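Local coordinates for protein alginate lyase (PDB 3NNB) that probably cleaves the polysaccharide alginate by beta-elimination, at residues K16-A21 with Y115-D120; W70-S75 with N90-K95; Y277-L282 with E341-I346; M43-V48 with A127-N132. All coordinates share one frame; numbering follows the deposited sequence.

From the N terminus, helix 11-19 supplies the first half of contact 1, and the loop after helix 27-41 supplies the first half of contact 4. Contact 2 then closes a short loop around the hairpin of strands 70-71 and 83-84, nested inside the larger loops of contacts 1 and 4. Contact 1 closes on the end of helix 98-118, and contact 4 on helix 121-136, which follows it, so these two loops cross. Contact 3 comes later, in series with the rest, joining helix 274-293 to helix 336-351; its centre lies about 30 Å from that of contact 4. The mostly helical chain is consistent with the alpha/alpha toroid of the six-hairpin clan.

Contact 1: residues K16-A21 with Y115-D120; sequences KVKEKA and YYFSGD
K18 reaches from the end of helix 11-19 across the ring of Y116 to the last turn of helix 98-118. Its CB lies 3.8 Å from Y116 CE2, and CG, held anti to the backbone N (chi1 178°), comes within 3.8 Å of Y116 O. CD sits over one face of the Y116 ring, 3.7 Å from its centroid, in a CH-pi contact. CE lies 3.0 Å from Y116 O, and NZ ends in a hydrogen bond to the same oxygen at 2.7 Å, in the carbonyl plane. K18 NZ also makes an off-centre cation-pi contact, 4.4 Å from the centroid of the Y116 ring, and donates to a water that in turn donates to Y115 O. F117 offers its ring edge to V17 CG1 (3.6 Å from F117 CE1) and, more loosely, to A21 CB; small aliphatic groups suit such a place, and L33 of helix 27-41 packs on the same phenylalanine. A lysine fits here because its methylenes can lie on an aromatic face while the ammonium at its tip reaches one carbonyl oxygen directly and a second through water. Its charge would be expected to offset the partial negative charge of this helix C-terminus.

Contact 2: residues W70-S75 with N90-K95; sequences WWPDPS and NPELDK
W71 and N90 lie flat against each other, the indole and the amide planes only 14° apart, with the two side chains running past one another in opposite directions. N90 CB stands over the centre of the indole, and N90 CA makes a CH-pi contact 3.8 Å from the centroid of the six-membered ring. P91 follows at about a right angle to the tryptophan, its CD 3.7 Å from W71 CH2. N90 CG is anti to the backbone N (chi1 179°), which carries the amide toward strand 70-71. There ND2 donates to W70 O over 2.9 Å, nearly straight (170°) and in the amide plane, onto a lone pair of the carbonyl. ND2 also donates to E92 OE1 at 3.0 Å, on the anti side of the carboxylate. N90 OD1 accepts from E92 N, which stands above the plane of the side-chain carbonyl, and closes an Asx turn at the start of the 3-10 segment 91-95. Asparagine suits this place, since one amide donates twice and accepts once while N90 CA and CB cover the indole face. The turn is thereby fastened to strand 70-71, which pairs antiparallel with strand 83-84. P72 meets N90 tip to tip, its CD 3.8 Å from ND2. E92 OE1 also bonds Y82 OH, while its OE2 forms a salt bridge with K95 NZ; W71 NE1 donates to Q88 O.

Contact 3: residues Y277-L282 with E341-I346; sequences YTIFNL and EEACWI
I279 and A343 mark the closest backbone approach, 6.6 Å between CA atoms, where the two helical segments run in nearly the same direction at 28° with their axes 10.3 Å apart. I279 splits its two branches between neighbours. Its CG1 lies anti to the carbonyl carbon (chi1 -67°), and the chain runs on extended so that CD1 rests 3.9 Å from A343 CB; the small alanine leaves room for that methyl. The other branch, CG2, meets I346 CG1 at 3.9 Å. At I346 the chain bends at chi2 (-65°), and CD1 comes down on the backbone of the facing helix, 3.9 Å from I279 O and 4.2 Å from L282 C. Beta-branched I279 suits the seam because its two branches fill two directions at once. E342 borders it with CB and OE1, while its OE2 forms a salt bridge with K339. No hydrogen bond joins the two segments; the seam is apolar packing between near-parallel helices 274-293 and 336-351 of a largely helical chain. Helix 310-317 packs alongside, with L314 touching both L282 and I346, whereas N281 and F280 reach helix 221-236.

Contact 4: residues M43-V48 with A127-N132; sequences MTPPSV and AVDFLN
The ring of F130 has P45 over one face, with CG above the centre, 4.2 Å from the ring centroid and close to the ring normal, in a CH-pi contact. At the edge, near the ring plane, come P46 CD, 3.8 Å from F130 CE1, and the selenium of M43, a selenomethionine in this crystal. M43 SE lies 3.8 Å from F130 CE1, and its direction from the ring centroid is 79° off the normal; this edge-on Met-aromatic contact holds for the one conformer described, of two modelled, and is tentative. The M43 chain is stretched as far as SE and bent at chi3, crossing the phenylalanine at about a right angle. F130 CG, anti to the carbonyl carbon (chi1 -82°), starts the ring toward the loop. From helix 121-136 the ring also packs on A107 and V108 of helix 98-118, so it touches both that helix and the loop 43-48. D129 lies across P45, its OD2 3.9 Å from P45 CG. Two successive prolines suit this segment, since their compact, rigid rings give aliphatic surfaces and they offer no backbone N-H that would need an acceptor. One water donates to P46 O and to F130 O, both at 2.9 Å, bridging the two backbones. The segments share no direct hydrogen bond: ring packing holds them together, with a single water joining the backbones.

Contact 1: residues K16-A21 with Y115-D120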
# COMPACT_ATOMS: atom_id res chain seq x y z
N LYS A 16 -19.07 12.47 -0.69
CA LYS A 16 -20.29 12.37 -1.49
C LYS A 16 -20.81 10.94 -1.55
O LYS A 16 -22.02 10.71 -1.50
CB LYS A 16 -20.10 12.96 -2.90
CG LYS A 16 -19.79 14.42 -2.88
CD LYS A 16 -19.56 14.98 -4.26
CE LYS A 16 -19.47 16.50 -4.17
NZ LYS A 16 -19.05 17.16 -5.44
N VAL A 17 -19.91 9.97 -1.65
CA VAL A 17 -20.33 8.58 -1.61
C VAL A 17 -21.00 8.28 -0.27
O VAL A 17 -21.98 7.58 -0.23
CB VAL A 17 -19.14 7.60 -1.86
CG1 VAL A 17 -19.60 6.13 -1.70
CG2 VAL A 17 -18.51 7.82 -3.23
N LYS A 18 -20.45 8.83 0.83
CA LYS A 18 -21.05 8.64 2.15
C LYS A 18 -22.47 9.23 2.20
O LYS A 18 -23.40 8.58 2.70
CB LYS A 18 -20.18 9.28 3.27
CG LYS A 18 -20.81 9.13 4.70
CD LYS A 18 -20.02 9.83 5.78
CE LYS A 18 -20.84 9.88 7.08
NZ LYS A 18 -20.00 9.94 8.32
N GLU A 19 -22.64 10.45 1.67
CA GLU A 19 -24.00 11.06 1.67
C GLU A 19 -24.97 10.13 0.92
O GLU A 19 -26.14 9.99 1.29
CB GLU A 19 -24.04 12.43 0.99
CG GLU A 19 -23.33 13.54 1.69
CD GLU A 19 -23.44 14.91 0.91
OE1 GLU A 19 -23.26 14.97 -0.34
OE2 GLU A 19 -23.69 15.93 1.57
N LYS A 20 -24.47 9.54 -0.17
CA LYS A 20 -25.26 8.72 -1.08
C LYS A 20 -25.12 7.22 -0.79
O LYS A 20 -25.43 6.41 -1.62
CB LYS A 20 -24.83 9.03 -2.53
CG LYS A 20 -25.12 10.48 -2.94
CD LYS A 20 -24.45 10.85 -4.24
CE LYS A 20 -25.09 10.19 -5.43
NZ LYS A 20 -24.47 10.61 -6.78
N ALA A 21 -24.73 6.84 0.44
CA ALA A 21 -24.46 5.43 0.82
C ALA A 21 -25.65 4.51 0.55
O ALA A 21 -25.48 3.38 0.13
CB ALA A 21 -24.12 5.39 2.29
N TYR A 115 -17.05 2.47 10.08
CA TYR A 115 -17.49 3.54 10.97
C TYR A 115 -17.88 4.83 10.17
O TYR A 115 -18.91 5.47 10.42
CB TYR A 115 -16.41 3.87 12.01
CG TYR A 115 -16.77 5.11 12.77
CD1 TYR A 115 -17.74 5.05 13.78
CD2 TYR A 115 -16.23 6.33 12.45
CE1 TYR A 115 -18.15 6.21 14.43
CE2 TYR A 115 -16.63 7.48 13.12
CZ TYR A 115 -17.59 7.42 14.08
OH TYR A 115 -17.95 8.57 14.75
N TYR A 116 -17.06 5.20 9.19
CA TYR A 116 -17.32 6.40 8.41
C TYR A 116 -18.65 6.35 7.71
O TYR A 116 -19.43 7.32 7.76
CB TYR A 116 -16.19 6.59 7.39
CG TYR A 116 -16.32 7.87 6.60
CD1 TYR A 116 -16.31 9.11 7.25
CD2 TYR A 116 -16.42 7.85 5.22
CE1 TYR A 116 -16.42 10.30 6.49
CE2 TYR A 116 -16.53 9.03 4.46
CZ TYR A 116 -16.52 10.24 5.12
OH TYR A 116 -16.64 11.40 4.38
N PHE A 117 -18.95 5.21 7.09
CA PHE A 117 -20.15 5.09 6.28
C PHE A 117 -21.41 4.90 7.13
O PHE A 117 -22.50 5.34 6.73
CB PHE A 117 -20.00 3.97 5.24
CG PHE A 117 -19.26 4.42 4.01
CD1 PHE A 117 -19.91 5.12 3.00
CD2 PHE A 117 -17.92 4.18 3.85
CE1 PHE A 117 -19.21 5.55 1.88
CE2 PHE A 117 -17.22 4.63 2.74
CZ PHE A 117 -17.86 5.31 1.76
N SER A 118 -21.28 4.21 8.27
CA SER A 118 -22.43 3.78 9.07
C SER A 118 -22.68 4.63 10.31
O SER A 118 -23.82 4.67 10.82
CB SER A 118 -22.30 2.31 9.52
OG SER A 118 -21.32 2.19 10.55
N GLY A 119 -21.63 5.26 10.83
CA GLY A 119 -21.66 5.90 12.12
C GLY A 119 -21.78 4.99 13.32
O GLY A 119 -21.94 5.48 14.45
N ASP A 120 -21.68 3.67 13.12
CA ASP A 120 -21.80 2.73 14.24
C ASP A 120 -20.51 2.67 15.01
O ASP A 120 -19.48 2.18 14.51
CB ASP A 120 -22.18 1.35 13.71
CG ASP A 120 -22.69 0.42 14.80
OD1 ASP A 120 -22.26 0.57 15.97
OD2 ASP A 120 -23.55 -0.43 14.47
O HOH W 1 -19.38 8.40 10.81

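Contact 2: residues W70-S75 with N90-K95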
# COMPACT_ATOMS: atom_id res chain seq x y z
N TRP A 70 11.92 -16.14 -1.45
CA TRP A 70 13.13 -16.88 -1.08
C TRP A 70 12.73 -18.22 -0.48
O TRP A 70 11.88 -18.29 0.42
CB TRP A 70 14.01 -16.01 -0.12
CG TRP A 70 14.57 -14.82 -0.84
CD1 TRP A 70 13.92 -13.63 -1.12
CD2 TRP A 70 15.82 -14.75 -1.51
NE1 TRP A 70 14.73 -12.82 -1.86
CE2 TRP A 70 15.90 -13.47 -2.12
CE3 TRP A 70 16.91 -15.62 -1.62
CZ2 TRP A 70 17.04 -13.05 -2.84
CZ3 TRP A 70 18.04 -15.20 -2.32
CH2 TRP A 70 18.09 -13.93 -2.91
N TRP A 71 13.37 -19.28 -1.02
CA TRP A 71 13.03 -20.67 -0.74
C TRP A 71 14.26 -21.49 -0.39
O TRP A 71 15.36 -21.19 -0.84
CB TRP A 71 12.44 -21.35 -2.00
CG TRP A 71 11.13 -20.77 -2.48
CD1 TRP A 71 10.94 -19.56 -3.06
CD2 TRP A 71 9.85 -21.40 -2.42
NE1 TRP A 71 9.60 -19.38 -3.38
CE2 TRP A 71 8.91 -20.50 -2.98
CE3 TRP A 71 9.40 -22.63 -1.92
CZ2 TRP A 71 7.56 -20.82 -3.11
CZ3 TRP A 71 8.05 -22.94 -2.05
CH2 TRP A 71 7.16 -22.04 -2.60
N PRO A 72 14.06 -22.58 0.38
CA PRO A 72 15.18 -23.51 0.61
C PRO A 72 15.76 -24.05 -0.69
O PRO A 72 15.01 -24.34 -1.63
CB PRO A 72 14.55 -24.65 1.44
CG PRO A 72 13.25 -24.16 1.92
CD PRO A 72 12.82 -22.99 1.05
N ASP A 73 17.09 -24.15 -0.74
CA ASP A 73 17.83 -24.64 -1.90
C ASP A 73 17.91 -26.15 -1.76
O ASP A 73 18.61 -26.61 -0.90
CB ASP A 73 19.24 -24.06 -1.91
CG ASP A 73 20.01 -24.42 -3.16
OD1 ASP A 73 19.62 -25.38 -3.83
OD2 ASP A 73 21.01 -23.74 -3.47
N PRO A 74 17.20 -26.92 -2.61
CA PRO A 74 17.24 -28.38 -2.43
C PRO A 74 18.63 -29.02 -2.61
O PRO A 74 18.86 -30.13 -2.12
CB PRO A 74 16.28 -28.89 -3.52
CG PRO A 74 16.27 -27.82 -4.56
CD PRO A 74 16.41 -26.53 -3.78
N SER A 75 19.53 -28.31 -3.25
CA SER A 75 20.91 -28.82 -3.46
C SER A 75 21.79 -28.68 -2.19
O SER A 75 22.90 -29.21 -2.15
CB SER A 75 21.55 -28.12 -4.64
OG SER A 75 21.95 -26.79 -4.33
N ASN A 90 6.89 -18.08 -0.90
CA ASN A 90 7.16 -19.21 -0.01
C ASN A 90 6.21 -19.19 1.19
O ASN A 90 6.16 -18.23 1.92
CB ASN A 90 8.59 -19.10 0.49
CG ASN A 90 8.97 -20.21 1.44
OD1 ASN A 90 8.12 -21.01 1.90
ND2 ASN A 90 10.26 -20.22 1.81
N PRO A 91 5.37 -20.22 1.32
CA PRO A 91 4.38 -20.16 2.40
C PRO A 91 4.98 -20.09 3.80
O PRO A 91 4.26 -19.77 4.74
CB PRO A 91 3.56 -21.43 2.19
CG PRO A 91 4.37 -22.30 1.35
CD PRO A 91 5.23 -21.42 0.49
N GLU A 92 6.26 -20.43 3.97
CA GLU A 92 6.95 -20.26 5.26
C GLU A 92 6.86 -18.86 5.77
O GLU A 92 6.98 -18.64 6.95
CB GLU A 92 8.46 -20.59 5.14
CG GLU A 92 8.73 -22.04 4.97
CD GLU A 92 10.21 -22.33 5.05
OE1 GLU A 92 11.01 -21.73 4.33
OE2 GLU A 92 10.57 -23.21 5.83
N LEU A 93 6.68 -17.90 4.88
CA LEU A 93 6.58 -16.51 5.36
C LEU A 93 5.48 -16.27 6.39
O LEU A 93 5.57 -15.35 7.22
CB LEU A 93 6.49 -15.55 4.18
CG LEU A 93 5.15 -15.45 3.46
CD1 LEU A 93 4.18 -14.49 4.21
CD2 LEU A 93 5.42 -14.93 2.05
N ASP A 94 4.48 -17.15 6.39
CA ASP A 94 3.33 -17.05 7.28
C ASP A 94 3.70 -17.26 8.74
O ASP A 94 2.94 -16.88 9.63
CB ASP A 94 2.26 -18.06 6.87
CG ASP A 94 0.99 -17.90 7.67
OD1 ASP A 94 0.43 -16.78 7.64
OD2 ASP A 94 0.56 -18.88 8.32
N LYS A 95 4.86 -17.87 9.00
CA LYS A 95 5.31 -18.15 10.37
C LYS A 95 5.74 -16.88 11.11
O LYS A 95 5.84 -16.87 12.35
CB LYS A 95 6.51 -19.11 10.37
CG LYS A 95 6.22 -20.51 9.84
CD LYS A 95 7.56 -21.33 9.79
CE LYS A 95 7.50 -22.58 8.85
NZ LYS A 95 8.89 -22.99 8.35

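Contact 3: residues Y277-L282 with E341-I346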
# COMPACT_ATOMS: atom_id res chain seq x y z
N TYR A 277 3.88 -5.93 -11.66
CA TYR A 277 4.75 -4.89 -11.15
C TYR A 277 4.57 -3.54 -11.89
O TYR A 277 4.74 -2.48 -11.27
CB TYR A 277 6.22 -5.36 -11.16
CG TYR A 277 6.54 -6.15 -9.92
CD1 TYR A 277 6.57 -5.55 -8.69
CD2 TYR A 277 6.69 -7.55 -9.95
CE1 TYR A 277 6.83 -6.27 -7.52
CE2 TYR A 277 6.95 -8.28 -8.77
CZ TYR A 277 7.04 -7.63 -7.57
OH TYR A 277 7.24 -8.34 -6.41
N THR A 278 4.30 -3.59 -13.19
CA THR A 278 3.98 -2.36 -13.94
C THR A 278 2.78 -1.68 -13.25
O THR A 278 2.78 -0.46 -13.01
CB THR A 278 3.64 -2.67 -15.39
OG1 THR A 278 4.83 -3.07 -16.10
CG2 THR A 278 3.01 -1.45 -16.11
N ILE A 279 1.77 -2.46 -12.93
CA ILE A 279 0.56 -1.93 -12.27
C ILE A 279 0.81 -1.50 -10.80
O ILE A 279 0.32 -0.48 -10.37
CB ILE A 279 -0.59 -2.99 -12.36
CG1 ILE A 279 -1.03 -3.14 -13.81
CG2 ILE A 279 -1.76 -2.62 -11.42
CD1 ILE A 279 -1.97 -4.34 -14.06
N PHE A 280 1.57 -2.30 -10.07
CA PHE A 280 1.97 -2.00 -8.68
C PHE A 280 2.62 -0.62 -8.63
O PHE A 280 2.22 0.24 -7.82
CB PHE A 280 2.96 -3.08 -8.27
CG PHE A 280 3.33 -3.14 -6.78
CD1 PHE A 280 2.40 -3.47 -5.82
CD2 PHE A 280 4.65 -2.98 -6.39
CE1 PHE A 280 2.78 -3.63 -4.48
CE2 PHE A 280 5.03 -3.11 -5.07
CZ PHE A 280 4.11 -3.44 -4.12
N ASN A 281 3.57 -0.38 -9.52
CA ASN A 281 4.30 0.90 -9.51
C ASN A 281 3.40 2.04 -9.97
O ASN A 281 3.41 3.08 -9.38
CB ASN A 281 5.57 0.79 -10.37
CG ASN A 281 6.72 1.61 -9.86
OD1 ASN A 281 6.82 1.94 -8.67
ND2 ASN A 281 7.69 1.87 -10.74
N LEU A 282 2.60 1.81 -11.02
CA LEU A 282 1.65 2.84 -11.47
C LEU A 282 0.66 3.21 -10.36
O LEU A 282 0.32 4.40 -10.18
CB LEU A 282 0.90 2.39 -12.72
CG LEU A 282 1.46 2.84 -14.05
CD1 LEU A 282 0.85 1.99 -15.18
CD2 LEU A 282 1.22 4.39 -14.22
N GLU A 341 -8.06 -6.89 -14.47
CA GLU A 341 -9.05 -6.15 -13.71
C GLU A 341 -8.43 -4.95 -12.99
O GLU A 341 -8.95 -3.83 -13.07
CB GLU A 341 -9.78 -7.06 -12.73
CG GLU A 341 -10.82 -6.30 -11.94
CD GLU A 341 -11.60 -7.16 -10.95
OE1 GLU A 341 -11.06 -8.22 -10.57
OE2 GLU A 341 -12.72 -6.77 -10.53
N GLU A 342 -7.32 -5.15 -12.32
CA GLU A 342 -6.61 -4.06 -11.64
C GLU A 342 -6.24 -2.92 -12.59
O GLU A 342 -6.36 -1.75 -12.23
CB GLU A 342 -5.36 -4.57 -10.94
CG GLU A 342 -5.67 -5.42 -9.73
CD GLU A 342 -4.39 -5.78 -8.89
OE1 GLU A 342 -3.45 -4.97 -8.85
OE2 GLU A 342 -4.35 -6.87 -8.29
N ALA A 343 -5.80 -3.27 -13.80
CA ALA A 343 -5.48 -2.27 -14.81
C ALA A 343 -6.67 -1.35 -15.11
O ALA A 343 -6.50 -0.17 -15.32
CB ALA A 343 -4.98 -2.95 -16.08
N CYS A 344 -7.88 -1.93 -15.17
CA CYS A 344 -9.09 -1.16 -15.42
C CYS A 344 -9.35 -0.12 -14.30
O CYS A 344 -9.93 0.97 -14.56
CB CYS A 344 -10.29 -2.11 -15.53
SG CYS A 344 -10.25 -3.15 -17.02
N TRP A 345 -8.95 -0.47 -13.06
CA TRP A 345 -9.07 0.46 -11.94
C TRP A 345 -7.92 1.46 -11.89
O TRP A 345 -8.11 2.58 -11.43
CB TRP A 345 -9.28 -0.30 -10.63
CG TRP A 345 -10.64 -0.86 -10.64
CD1 TRP A 345 -11.01 -2.11 -11.00
CD2 TRP A 345 -11.86 -0.15 -10.31
NE1 TRP A 345 -12.39 -2.22 -10.94
CE2 TRP A 345 -12.92 -1.05 -10.49
CE3 TRP A 345 -12.14 1.14 -9.86
CZ2 TRP A 345 -14.25 -0.68 -10.25
CZ3 TRP A 345 -13.46 1.49 -9.65
CH2 TRP A 345 -14.49 0.59 -9.84
N ILE A 346 -6.73 1.11 -12.38
CA ILE A 346 -5.72 2.13 -12.65
C ILE A 346 -6.32 3.22 -13.55
O ILE A 346 -6.07 4.42 -13.32
CB ILE A 346 -4.43 1.49 -13.27
CG1 ILE A 346 -3.70 0.61 -12.22
CG2 ILE A 346 -3.47 2.53 -13.85
CD1 ILE A 346 -3.11 1.35 -10.97

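Contact 4: residues M43-V48 with A127-N132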
# COMPACT_ATOMS: atom_id res chain seq x y z
N MSE A 43 -12.59 -11.19 14.75
CA MSE A 43 -11.15 -11.52 14.70
C MSE A 43 -10.46 -11.13 16.01
O MSE A 43 -10.67 -10.04 16.54
CB MSE A 43 -10.46 -10.84 13.51
CG MSE A 43 -8.95 -11.14 13.44
SE MSE A 43 -8.07 -10.22 11.96
CE MSE A 43 -8.61 -11.36 10.50
N THR A 44 -9.62 -12.03 16.53
CA THR A 44 -8.79 -11.69 17.68
C THR A 44 -7.62 -10.83 17.16
O THR A 44 -6.91 -11.26 16.24
CB THR A 44 -8.21 -12.95 18.36
OG1 THR A 44 -9.29 -13.76 18.81
CG2 THR A 44 -7.30 -12.57 19.53
N PRO A 45 -7.42 -9.62 17.73
CA PRO A 45 -6.30 -8.80 17.23
C PRO A 45 -4.96 -9.53 17.39
O PRO A 45 -4.66 -10.00 18.50
CB PRO A 45 -6.36 -7.55 18.09
CG PRO A 45 -7.84 -7.40 18.43
CD PRO A 45 -8.29 -8.85 18.64
N PRO A 46 -4.21 -9.67 16.30
CA PRO A 46 -2.89 -10.29 16.39
C PRO A 46 -1.82 -9.29 16.86
O PRO A 46 -2.08 -8.10 17.03
CB PRO A 46 -2.61 -10.71 14.95
CG PRO A 46 -3.21 -9.58 14.16
CD PRO A 46 -4.47 -9.19 14.92
N SER A 47 -0.59 -9.77 17.01
CA SER A 47 0.55 -8.93 17.36
C SER A 47 1.83 -9.60 16.92
O SER A 47 1.85 -10.79 16.59
CB SER A 47 0.62 -8.63 18.85
OG SER A 47 1.19 -9.72 19.60
N VAL A 48 2.92 -8.81 16.97
CA VAL A 48 4.24 -9.35 16.71
C VAL A 48 4.69 -10.40 17.77
O VAL A 48 5.69 -11.07 17.58
CB VAL A 48 5.32 -8.25 16.60
CG1 VAL A 48 5.00 -7.31 15.40
CG2 VAL A 48 5.52 -7.49 17.97
N ALA A 127 -11.66 -1.25 15.95
CA ALA A 127 -10.46 -0.78 15.31
C ALA A 127 -9.42 -0.32 16.30
O ALA A 127 -8.23 -0.62 16.15
CB ALA A 127 -10.75 0.37 14.28
N VAL A 128 -9.86 0.42 17.31
CA VAL A 128 -8.96 0.92 18.37
C VAL A 128 -8.36 -0.27 19.16
O VAL A 128 -7.21 -0.18 19.58
CB VAL A 128 -9.70 1.99 19.25
CG1 VAL A 128 -8.89 2.38 20.48
CG2 VAL A 128 -9.96 3.23 18.41
N ASP A 129 -9.12 -1.37 19.33
CA ASP A 129 -8.61 -2.58 19.99
C ASP A 129 -7.46 -3.16 19.16
O ASP A 129 -6.39 -3.39 19.70
CB ASP A 129 -9.76 -3.56 20.18
CG ASP A 129 -9.43 -4.78 20.99
OD1 ASP A 129 -8.42 -4.84 21.72
OD2 ASP A 129 -10.31 -5.67 20.95
N PHE A 130 -7.65 -3.32 17.84
CA PHE A 130 -6.55 -3.74 16.98
C PHE A 130 -5.33 -2.82 17.12
O PHE A 130 -4.23 -3.28 17.20
CB PHE A 130 -6.94 -3.72 15.50
CG PHE A 130 -7.70 -4.95 15.03
CD1 PHE A 130 -6.97 -6.07 14.61
CD2 PHE A 130 -9.10 -4.96 14.88
CE1 PHE A 130 -7.62 -7.19 14.14
CE2 PHE A 130 -9.76 -6.09 14.42
CZ PHE A 130 -9.01 -7.22 14.07
N LEU A 131 -5.56 -1.52 17.07
CA LEU A 131 -4.44 -0.55 17.13
C LEU A 131 -3.72 -0.59 18.49
O LEU A 131 -2.49 -0.46 18.54
CB LEU A 131 -4.97 0.83 16.89
CG LEU A 131 -5.43 1.15 15.48
CD1 LEU A 131 -6.14 2.55 15.41
CD2 LEU A 131 -4.29 1.03 14.39
N ASN A 132 -4.48 -0.69 19.58
CA ASN A 132 -3.88 -0.83 20.93
C ASN A 132 -2.97 -2.05 20.98
O ASN A 132 -1.80 -1.97 21.39
CB ASN A 132 -4.95 -0.99 22.03
CG ASN A 132 -5.62 0.31 22.39
OD1 ASN A 132 -5.03 1.36 22.28
ND2 ASN A 132 -6.85 0.23 22.90
O HOH W 2 -3.91 -6.04 16.25